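Local coordinates for proteasome protein (PDB 2P90) that is of unknown function but belongs to the PAC2 family, named after a proteasome assembly chaperone, so a role in protein-complex assembly is possible but unproven, at residues R149-G157 with K164-R172; P209-Q219 with L231-V241. All coordinates share one frame; numbering follows the deposited sequence.

Interaction 1: R149-G157 with K164-R172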
loop_
_atom_site.group_PDB
_atom_site.type_symbol
_atom_site.label_atom_id
_atom_site.label_comp_id
_atom_site.label_asym_id
_atom_site.label_seq_id
_atom_site.Cartn_x
_atom_site.Cartn_y
_atom_site.Cartn_z
ATOM N N ARG B 149 19.358 -29.523 10.031
ATOM C CA ARG B 149 19.624 -29.310 11.460
ATOM C C ARG B 149 18.318 -28.935 12.181
ATOM O O ARG B 149 17.422 -28.368 11.552
ATOM C CB ARG B 149 20.679 -28.212 11.642
ATOM C CG ARG B 149 22.066 -28.618 11.193
ATOM C CD ARG B 149 22.620 -29.684 12.138
ATOM N NE ARG B 149 24.009 -30.017 11.850
ATOM C CZ ARG B 149 24.406 -30.957 10.986
ATOM N NH1 ARG B 149 23.530 -31.690 10.283
ATOM N NH2 ARG B 149 25.704 -31.153 10.817
ATOM N N PRO B 150 18.207 -29.242 13.494
ATOM C CA PRO B 150 16.961 -28.877 14.211
ATOM C C PRO B 150 16.597 -27.395 14.029
ATOM O O PRO B 150 17.490 -26.549 13.864
ATOM C CB PRO B 150 17.276 -29.175 15.683
ATOM C CG PRO B 150 18.451 -30.150 15.667
ATOM C CD PRO B 150 19.206 -29.900 14.374
ATOM N N THR B 151 15.287 -27.108 14.029
ATOM C CA THR B 151 14.763 -25.733 13.943
ATOM C C THR B 151 14.904 -24.950 15.256
ATOM O O THR B 151 14.399 -25.345 16.309
ATOM C CB THR B 151 13.303 -25.696 13.419
ATOM O OG1 THR B 151 13.265 -26.217 12.087
ATOM C CG2 THR B 151 12.777 -24.273 13.373
ATOM N N VAL B 152 15.601 -23.829 15.173
ATOM C CA VAL B 152 15.839 -22.998 16.331
ATOM C C VAL B 152 14.776 -21.885 16.494
ATOM O O VAL B 152 14.207 -21.394 15.506
ATOM C CB VAL B 152 17.237 -22.386 16.242
ATOM C CG1 VAL B 152 17.382 -21.206 17.202
ATOM C CG2 VAL B 152 18.281 -23.473 16.509
ATOM N N VAL B 153 14.510 -21.535 17.750
ATOM C CA VAL B 153 13.673 -20.417 18.128
ATOM C C VAL B 153 14.461 -19.485 19.063
ATOM O O VAL B 153 15.042 -19.918 20.061
ATOM C CB VAL B 153 12.361 -20.900 18.808
ATOM C CG1 VAL B 153 11.675 -19.764 19.606
ATOM C CG2 VAL B 153 11.407 -21.407 17.776
ATOM N N THR B 154 14.491 -18.203 18.724
ATOM C CA THR B 154 15.078 -17.207 19.622
ATOM C C THR B 154 13.972 -16.361 20.265
ATOM O O THR B 154 12.871 -16.280 19.737
ATOM C CB THR B 154 16.129 -16.334 18.915
ATOM O OG1 THR B 154 15.569 -15.799 17.736
ATOM C CG2 THR B 154 17.340 -17.157 18.524
ATOM N N ALA B 155 14.256 -15.759 21.412
ATOM C CA ALA B 155 13.246 -15.012 22.150
ATOM C C ALA B 155 13.734 -13.630 22.572
ATOM O O ALA B 155 14.959 -13.416 22.760
ATOM C CB ALA B 155 12.717 -15.813 23.357
ATOM N N HIS B 156 12.779 -12.686 22.633
ATOM C CA HIS B 156 12.983 -11.375 23.229
ATOM C C HIS B 156 11.773 -10.998 24.062
ATOM O O HIS B 156 10.687 -11.542 23.878
ATOM C CB HIS B 156 13.332 -10.303 22.188
ATOM C CG HIS B 156 12.291 -10.108 21.124
ATOM N ND1 HIS B 156 11.104 -9.438 21.349
ATOM C CD2 HIS B 156 12.276 -10.476 19.820
ATOM C CE1 HIS B 156 10.395 -9.428 20.232
ATOM N NE2 HIS B 156 11.079 -10.063 19.295
ATOM N N GLY B 157 11.957 -10.069 24.985
ATOM C CA GLY B 157 10.902 -9.712 25.913
ATOM C C GLY B 157 11.350 -9.827 27.372
ATOM O O GLY B 157 12.554 -9.840 27.663
ATOM N N LYS B 164 12.665 -22.798 27.851
ATOM C CA LYS B 164 13.860 -23.585 28.161
ATOM C C LYS B 164 14.818 -23.703 26.966
ATOM O O LYS B 164 15.995 -23.354 27.060
ATOM C CB LYS B 164 13.421 -24.975 28.652
ATOM C CG LYS B 164 14.461 -25.786 29.413
ATOM C CD LYS B 164 14.463 -25.470 30.926
ATOM C CE LYS B 164 15.100 -26.611 31.746
ATOM N NZ LYS B 164 16.478 -26.947 31.281
ATOM N N ASP B 165 14.313 -24.190 25.840
ATOM C CA ASP B 165 15.143 -24.322 24.654
ATOM C C ASP B 165 14.974 -23.147 23.690
ATOM O O ASP B 165 13.918 -22.967 23.071
ATOM C CB ASP B 165 14.871 -25.644 23.942
ATOM C CG ASP B 165 15.736 -25.824 22.708
ATOM O OD1 ASP B 165 16.944 -25.482 22.760
ATOM O OD2 ASP B 165 15.202 -26.297 21.683
ATOM N N GLN B 166 16.038 -22.363 23.558
ATOM C CA GLN B 166 16.025 -21.146 22.768
ATOM C C GLN B 166 17.458 -20.656 22.628
ATOM O O GLN B 166 18.022 -20.083 23.564
ATOM C CB GLN B 166 15.131 -20.099 23.439
ATOM C CG GLN B 166 15.698 -18.695 23.491
ATOM C CD GLN B 166 15.671 -18.094 24.892
ATOM O OE1 GLN B 166 15.542 -16.884 25.042
ATOM N NE2 GLN B 166 15.794 -18.937 25.918
ATOM N N VAL B 167 18.031 -20.907 21.451
ATOM C CA VAL B 167 19.430 -20.621 21.135
ATOM C C VAL B 167 19.636 -19.117 20.841
ATOM O O VAL B 167 20.355 -18.729 19.909
ATOM C CB VAL B 167 19.938 -21.602 20.000
ATOM C CG1 VAL B 167 21.211 -21.106 19.314
ATOM C CG2 VAL B 167 20.172 -23.039 20.569
ATOM N N SER B 168 19.021 -18.284 21.692
ATOM C CA SER B 168 18.859 -16.833 21.462
ATOM C C SER B 168 20.022 -15.950 21.921
ATOM O O SER B 168 19.818 -14.977 22.662
ATOM C CB SER B 168 17.582 -16.348 22.131
ATOM O OG SER B 168 17.760 -16.318 23.525
ATOM N N LEU B 169 21.230 -16.296 21.479
ATOM C CA LEU B 169 22.425 -15.503 21.748
ATOM C C LEU B 169 22.336 -14.253 20.866
ATOM O O LEU B 169 22.603 -14.304 19.650
ATOM C CB LEU B 169 23.703 -16.324 21.469
ATOM C CG LEU B 169 25.057 -16.085 22.177
ATOM C CD1 LEU B 169 24.940 -15.768 23.681
ATOM C CD2 LEU B 169 26.004 -17.295 21.950
ATOM N N ASP B 170 21.938 -13.141 21.488
ATOM C CA ASP B 170 21.568 -11.953 20.756
ATOM C C ASP B 170 22.433 -10.725 21.092
ATOM O O ASP B 170 23.168 -10.710 22.083
ATOM C CB ASP B 170 20.069 -11.657 20.972
ATOM C CG ASP B 170 19.152 -12.184 19.823
ATOM O OD1 ASP B 170 19.419 -13.260 19.221
ATOM O OD2 ASP B 170 18.124 -11.509 19.553
ATOM N N THR B 171 22.329 -9.720 20.216
ATOM C CA THR B 171 22.977 -8.419 20.332
ATOM C C THR B 171 21.980 -7.324 19.911
ATOM O O THR B 171 20.760 -7.510 20.023
ATOM C CB THR B 171 24.241 -8.348 19.452
ATOM O OG1 THR B 171 23.889 -8.579 18.081
ATOM C CG2 THR B 171 25.294 -9.388 19.908
ATOM N N ARG B 172 22.490 -6.195 19.423
ATOM C CA ARG B 172 21.646 -5.083 18.983
ATOM C C ARG B 172 21.274 -5.178 17.508
ATOM O O ARG B 172 22.161 -5.243 16.643
ATOM C CB ARG B 172 22.342 -3.749 19.213
ATOM C CG ARG B 172 21.582 -2.580 18.635
ATOM C CD ARG B 172 22.387 -1.319 18.682
ATOM N NE ARG B 172 21.522 -0.147 18.804
ATOM C CZ ARG B 172 21.021 0.535 17.776
ATOM N NH1 ARG B 172 21.292 0.167 16.521
ATOM N NH2 ARG B 172 20.247 1.589 18.006
HETATM O O HOH W 1 16.146 -23.124 19.716
#

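Interaction 2: P209-Q219 with L231-V241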
loop_
_atom_site.group_PDB
_atom_site.type_symbol
_atom_site.label_atom_id
_atom_site.label_comp_id
_atom_site.label_asym_id
_atom_site.label_seq_id
_atom_site.Cartn_x
_atom_site.Cartn_y
_atom_site.Cartn_z
ATOM N N PRO B 209 5.673 -23.793 2.433
ATOM C CA PRO B 209 5.441 -24.295 3.792
ATOM C C PRO B 209 6.621 -25.113 4.344
ATOM O O PRO B 209 7.116 -26.035 3.697
ATOM C CB PRO B 209 4.183 -25.154 3.624
ATOM C CG PRO B 209 3.436 -24.461 2.506
ATOM C CD PRO B 209 4.516 -24.052 1.550
ATOM N N TYR B 210 7.089 -24.738 5.521
ATOM C CA TYR B 210 8.134 -25.477 6.232
ATOM C C TYR B 210 7.597 -25.890 7.622
ATOM O O TYR B 210 7.837 -25.220 8.622
ATOM C CB TYR B 210 9.434 -24.652 6.311
ATOM C CG TYR B 210 10.634 -25.467 6.695
ATOM C CD1 TYR B 210 11.219 -26.361 5.796
ATOM C CD2 TYR B 210 11.187 -25.354 7.964
ATOM C CE1 TYR B 210 12.339 -27.115 6.166
ATOM C CE2 TYR B 210 12.265 -26.086 8.345
ATOM C CZ TYR B 210 12.843 -26.973 7.453
ATOM O OH TYR B 210 13.936 -27.684 7.855
ATOM N N PRO B 211 6.813 -26.980 7.664
ATOM C CA PRO B 211 6.154 -27.439 8.919
ATOM C C PRO B 211 7.019 -27.672 10.136
ATOM O O PRO B 211 6.511 -27.572 11.252
ATOM C CB PRO B 211 5.437 -28.730 8.506
ATOM C CG PRO B 211 5.251 -28.611 7.021
ATOM C CD PRO B 211 6.424 -27.815 6.504
ATOM N N ALA B 212 8.298 -27.991 9.973
ATOM C CA ALA B 212 9.176 -28.147 11.155
ATOM C C ALA B 212 9.196 -26.846 12.009
ATOM O O ALA B 212 9.321 -26.879 13.247
ATOM C CB ALA B 212 10.597 -28.574 10.733
ATOM N N ALA B 213 9.025 -25.701 11.344
ATOM C CA ALA B 213 9.028 -24.399 12.019
ATOM C C ALA B 213 7.702 -24.142 12.752
ATOM O O ALA B 213 7.699 -23.661 13.873
ATOM C CB ALA B 213 9.337 -23.325 11.040
ATOM N N THR B 214 6.586 -24.483 12.129
ATOM C CA THR B 214 5.283 -24.432 12.783
ATOM C C THR B 214 5.353 -25.250 14.067
ATOM O O THR B 214 5.105 -24.718 15.153
ATOM C CB THR B 214 4.191 -24.981 11.860
ATOM O OG1 THR B 214 4.298 -24.335 10.585
ATOM C CG2 THR B 214 2.764 -24.796 12.452
ATOM N N LEU B 215 5.754 -26.520 13.924
ATOM C CA LEU B 215 5.987 -27.450 15.044
ATOM C C LEU B 215 6.830 -26.842 16.154
ATOM O O LEU B 215 6.440 -26.838 17.323
ATOM C CB LEU B 215 6.652 -28.742 14.526
ATOM C CG LEU B 215 6.766 -29.966 15.450
ATOM C CD1 LEU B 215 5.409 -30.453 16.032
ATOM C CD2 LEU B 215 7.424 -31.115 14.712
ATOM N N LYS B 216 7.981 -26.303 15.771
ATOM C CA LYS B 216 8.846 -25.635 16.721
ATOM C C LYS B 216 8.139 -24.486 17.451
ATOM O O LYS B 216 8.218 -24.413 18.680
ATOM C CB LYS B 216 10.143 -25.168 16.041
ATOM C CG LYS B 216 11.260 -24.813 17.024
ATOM C CD LYS B 216 11.520 -25.965 18.010
ATOM C CE LYS B 216 11.921 -25.442 19.395
ATOM N NZ LYS B 216 13.385 -25.183 19.509
ATOM N N LEU B 217 7.460 -23.589 16.715
ATOM C CA LEU B 217 6.719 -22.496 17.375
ATOM C C LEU B 217 5.677 -23.055 18.351
ATOM O O LEU B 217 5.562 -22.577 19.464
ATOM C CB LEU B 217 6.040 -21.540 16.378
ATOM C CG LEU B 217 6.851 -20.504 15.609
ATOM C CD1 LEU B 217 5.959 -19.879 14.530
ATOM C CD2 LEU B 217 7.467 -19.419 16.512
ATOM N N LEU B 218 4.949 -24.080 17.926
ATOM C CA LEU B 218 3.900 -24.626 18.752
ATOM C C LEU B 218 4.448 -25.304 20.035
ATOM O O LEU B 218 3.913 -25.096 21.134
ATOM C CB LEU B 218 3.003 -25.557 17.932
ATOM C CG LEU B 218 2.067 -24.897 16.907
ATOM C CD1 LEU B 218 1.169 -25.924 16.249
ATOM C CD2 LEU B 218 1.214 -23.803 17.576
ATOM N N GLN B 219 5.527 -26.082 19.907
ATOM C CA GLN B 219 6.111 -26.706 21.086
ATOM C C GLN B 219 6.771 -25.682 22.017
ATOM O O GLN B 219 6.795 -25.871 23.226
ATOM C CB GLN B 219 6.968 -27.970 20.755
ATOM C CG GLN B 219 8.244 -27.794 19.942
ATOM C CD GLN B 219 8.662 -29.083 19.167
ATOM O OE1 GLN B 219 8.042 -30.157 19.286
ATOM N NE2 GLN B 219 9.717 -28.961 18.356
ATOM N N LEU B 231 0.076 -32.395 18.204
ATOM C CA LEU B 231 1.088 -31.949 17.257
ATOM C C LEU B 231 1.424 -32.940 16.135
ATOM O O LEU B 231 2.207 -32.610 15.232
ATOM C CB LEU B 231 2.358 -31.567 18.033
ATOM C CG LEU B 231 2.317 -30.288 18.892
ATOM C CD1 LEU B 231 3.626 -30.052 19.586
ATOM C CD2 LEU B 231 1.975 -29.079 18.064
ATOM N N LEU B 232 0.835 -34.136 16.182
ATOM C CA LEU B 232 1.350 -35.285 15.408
ATOM C C LEU B 232 1.231 -35.208 13.871
ATOM O O LEU B 232 2.070 -35.777 13.163
ATOM C CB LEU B 232 0.775 -36.623 15.923
ATOM C CG LEU B 232 0.725 -36.945 17.433
ATOM C CD1 LEU B 232 -0.223 -38.131 17.716
ATOM C CD2 LEU B 232 2.111 -37.162 18.057
ATOM N N ALA B 233 0.200 -34.532 13.362
ATOM C CA ALA B 233 0.052 -34.310 11.914
ATOM C C ALA B 233 1.133 -33.375 11.339
ATOM O O ALA B 233 1.478 -33.461 10.148
ATOM C CB ALA B 233 -1.344 -33.808 11.579
ATOM N N LEU B 234 1.666 -32.508 12.202
ATOM C CA LEU B 234 2.746 -31.598 11.841
ATOM C C LEU B 234 4.099 -32.299 11.767
ATOM O O LEU B 234 5.004 -31.858 11.033
ATOM C CB LEU B 234 2.845 -30.456 12.853
ATOM C CG LEU B 234 1.932 -29.246 12.778
ATOM C CD1 LEU B 234 2.206 -28.419 13.991
ATOM C CD2 LEU B 234 2.173 -28.445 11.491
ATOM N N GLU B 235 4.235 -33.361 12.556
ATOM C CA GLU B 235 5.424 -34.215 12.551
ATOM C C GLU B 235 5.501 -35.002 11.253
ATOM O O GLU B 235 6.543 -35.020 10.580
ATOM C CB GLU B 235 5.432 -35.125 13.778
ATOM C CG GLU B 235 5.974 -34.405 15.006
ATOM C CD GLU B 235 5.575 -35.038 16.333
ATOM O OE1 GLU B 235 4.456 -35.599 16.439
ATOM O OE2 GLU B 235 6.389 -34.954 17.286
ATOM N N ARG B 236 4.373 -35.586 10.884
ATOM C CA ARG B 236 4.234 -36.275 9.626
ATOM C C ARG B 236 4.579 -35.348 8.450
ATOM O O ARG B 236 5.400 -35.698 7.594
ATOM C CB ARG B 236 2.800 -36.805 9.505
ATOM C CG ARG B 236 2.551 -37.642 8.268
ATOM C CD ARG B 236 1.333 -37.166 7.500
ATOM N NE ARG B 236 1.347 -37.674 6.126
ATOM C CZ ARG B 236 1.425 -36.919 5.030
ATOM N NH1 ARG B 236 1.483 -35.587 5.126
ATOM N NH2 ARG B 236 1.430 -37.503 3.830
ATOM N N ASP B 237 3.958 -34.164 8.429
ATOM C CA ASP B 237 4.203 -33.124 7.416
ATOM C C ASP B 237 5.662 -32.702 7.260
ATOM O O ASP B 237 6.103 -32.433 6.138
ATOM C CB ASP B 237 3.402 -31.853 7.726
ATOM C CG ASP B 237 1.894 -32.011 7.511
ATOM O OD1 ASP B 237 1.418 -33.099 7.101
ATOM O OD2 ASP B 237 1.174 -31.020 7.784
ATOM N N ALA B 238 6.371 -32.601 8.389
ATOM C CA ALA B 238 7.758 -32.148 8.444
ATOM C C ALA B 238 8.667 -33.185 7.832
ATOM O O ALA B 238 9.568 -32.851 7.067
ATOM C CB ALA B 238 8.167 -31.872 9.861
ATOM N N GLU B 239 8.406 -34.449 8.156
ATOM C CA GLU B 239 9.186 -35.567 7.642
ATOM C C GLU B 239 9.008 -35.677 6.138
ATOM O O GLU B 239 9.930 -36.067 5.427
ATOM C CB GLU B 239 8.761 -36.862 8.320
ATOM C CG GLU B 239 9.092 -36.911 9.816
ATOM C CD GLU B 239 8.339 -38.011 10.599
ATOM O OE1 GLU B 239 7.441 -38.702 10.024
ATOM O OE2 GLU B 239 8.649 -38.172 11.809
ATOM N N LYS B 240 7.823 -35.316 5.658
ATOM C CA LYS B 240 7.501 -35.396 4.239
ATOM C C LYS B 240 8.184 -34.268 3.465
ATOM O O LYS B 240 8.729 -34.523 2.379
ATOM C CB LYS B 240 5.980 -35.435 4.028
ATOM C CG LYS B 240 5.498 -35.292 2.603
ATOM C CD LYS B 240 5.222 -36.644 1.939
ATOM C CE LYS B 240 4.307 -36.485 0.692
ATOM N NZ LYS B 240 2.886 -36.042 1.013
ATOM N N VAL B 241 8.200 -33.048 4.019
ATOM C CA VAL B 241 8.996 -31.949 3.403
ATOM C C VAL B 241 10.528 -32.163 3.492
ATOM O O VAL B 241 11.257 -31.848 2.558
ATOM C CB VAL B 241 8.525 -30.484 3.809
ATOM C CG1 VAL B 241 7.939 -30.473 5.166
ATOM C CG2 VAL B 241 9.677 -29.466 3.743
#

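Interaction 1: R149-G157 with K164-R172
T154 and S168 form the tight centre of this contact between strand 153-157, outermost in its own chain, and the irregular chain that returns to it. CG2 of T154 presses on CA of S168 at 3.3 Å, and CB of T154 lies 3.5 Å from CB of S168. The threonine torsion (chi1 52°) sets CG2 beside its own backbone N and opposite the carbonyl carbon, with the methyl on the loop and OG1 bonded to H200. The same CB of S168 also packs on the backbone N of A155, while OG donates to OE1 of Q166 at 2.7 Å. That hydroxyl stands above the amide plane, 57° out of it. The same OE1 lies 3.5 Å from CB of A155, and the alpha hydrogen of Q166 makes a CH···O contact with O of V153.

The V152 end is looser: its CG1 meets CB of V167 at 3.8 Å, the two valines crossing at about a right angle. Beside them a water accepts from N of V153 and, weakly, from N of V167. Exposed D165 turns its OD2 to K216.

Here a strand is crossed steeply (66°) by a loop without regular pairing. Strand 194-202 is its antiparallel neighbour, V153 packs on K216 and S220 of helix 211-225, helix 253-276 reaches V152 and L169, and a second subunit bonds to the backbone of G157 and, through N81, to O of A155.

Interaction 2: P209-Q219 with L231-V241
Leucine torsions set the interdigitation of L215 with L231 and L234. In L215, CG lies opposite the backbone N (chi1 -169°), which swings the branches from the flank of helix 211-219 across to its partner; L234 has CG opposite its carbonyl carbon instead (chi1 -81°), sending both methyls into the groove between the helices. CD1 of L215 thereby rests on CB of L231 at 3.8 Å, and CD2 of L215 lies against CG of E235 at 3.6 Å, touching the aliphatic part of the glutamate at about a right angle.

L234 reaches two residues one helical turn apart: its CD1 meets CD1 of L218 at 3.5 Å and also borders T214, while its CD2 packs on CG2 of T214 at 3.8 Å. L231 completes this end, its CD2 packing on CB and CD1 of L218.

At the other end P211 illustrates knobs-into-holes packing: its ring enters a hole made by L234, D237, A238 and V241. CG of P211 comes to 3.8 Å from CB of D237; the closer approach of V241 is doubtful, because that valine clashes with a carbonyl in the model. CB of A212 faces CB of A238 at 4.2 Å, small side chains where the backbones run near each other. No hydrogen bond crosses the interface, so apolar packing carries it.

The two segments form a near-antiparallel helical hairpin, their axes 8.5 Å apart at closest approach and their directions 147° apart. A213 and L217 rest on strand 194-202, while T214 and L218, besides facing the second helix, touch helix 41-52, as A213 does. Segment 231-241 packs on another side of helix 211-225, with L232, A233 and R236 exposed.

How the interactions relate
From the N terminus, interaction 1 comes first: the chain leaves strand 153-157 and passes back across it after six intervening residues, closing a short loop on the strand that is outermost within this chain. It then passes through helix 179-189 and strand 194-202 before interaction 2 closes a second loop, spanning the turn between helices 211-225 and 232-250. The two are in series, neither nested nor crossed, with centres 18 Å apart. They still join directly through K216, which lies on the side of its helix away from the second helix: its CG packs on CG2 of V153, and its ammonium pairs with D165. K216 thus ties strand and loop to the first helix of the hairpin.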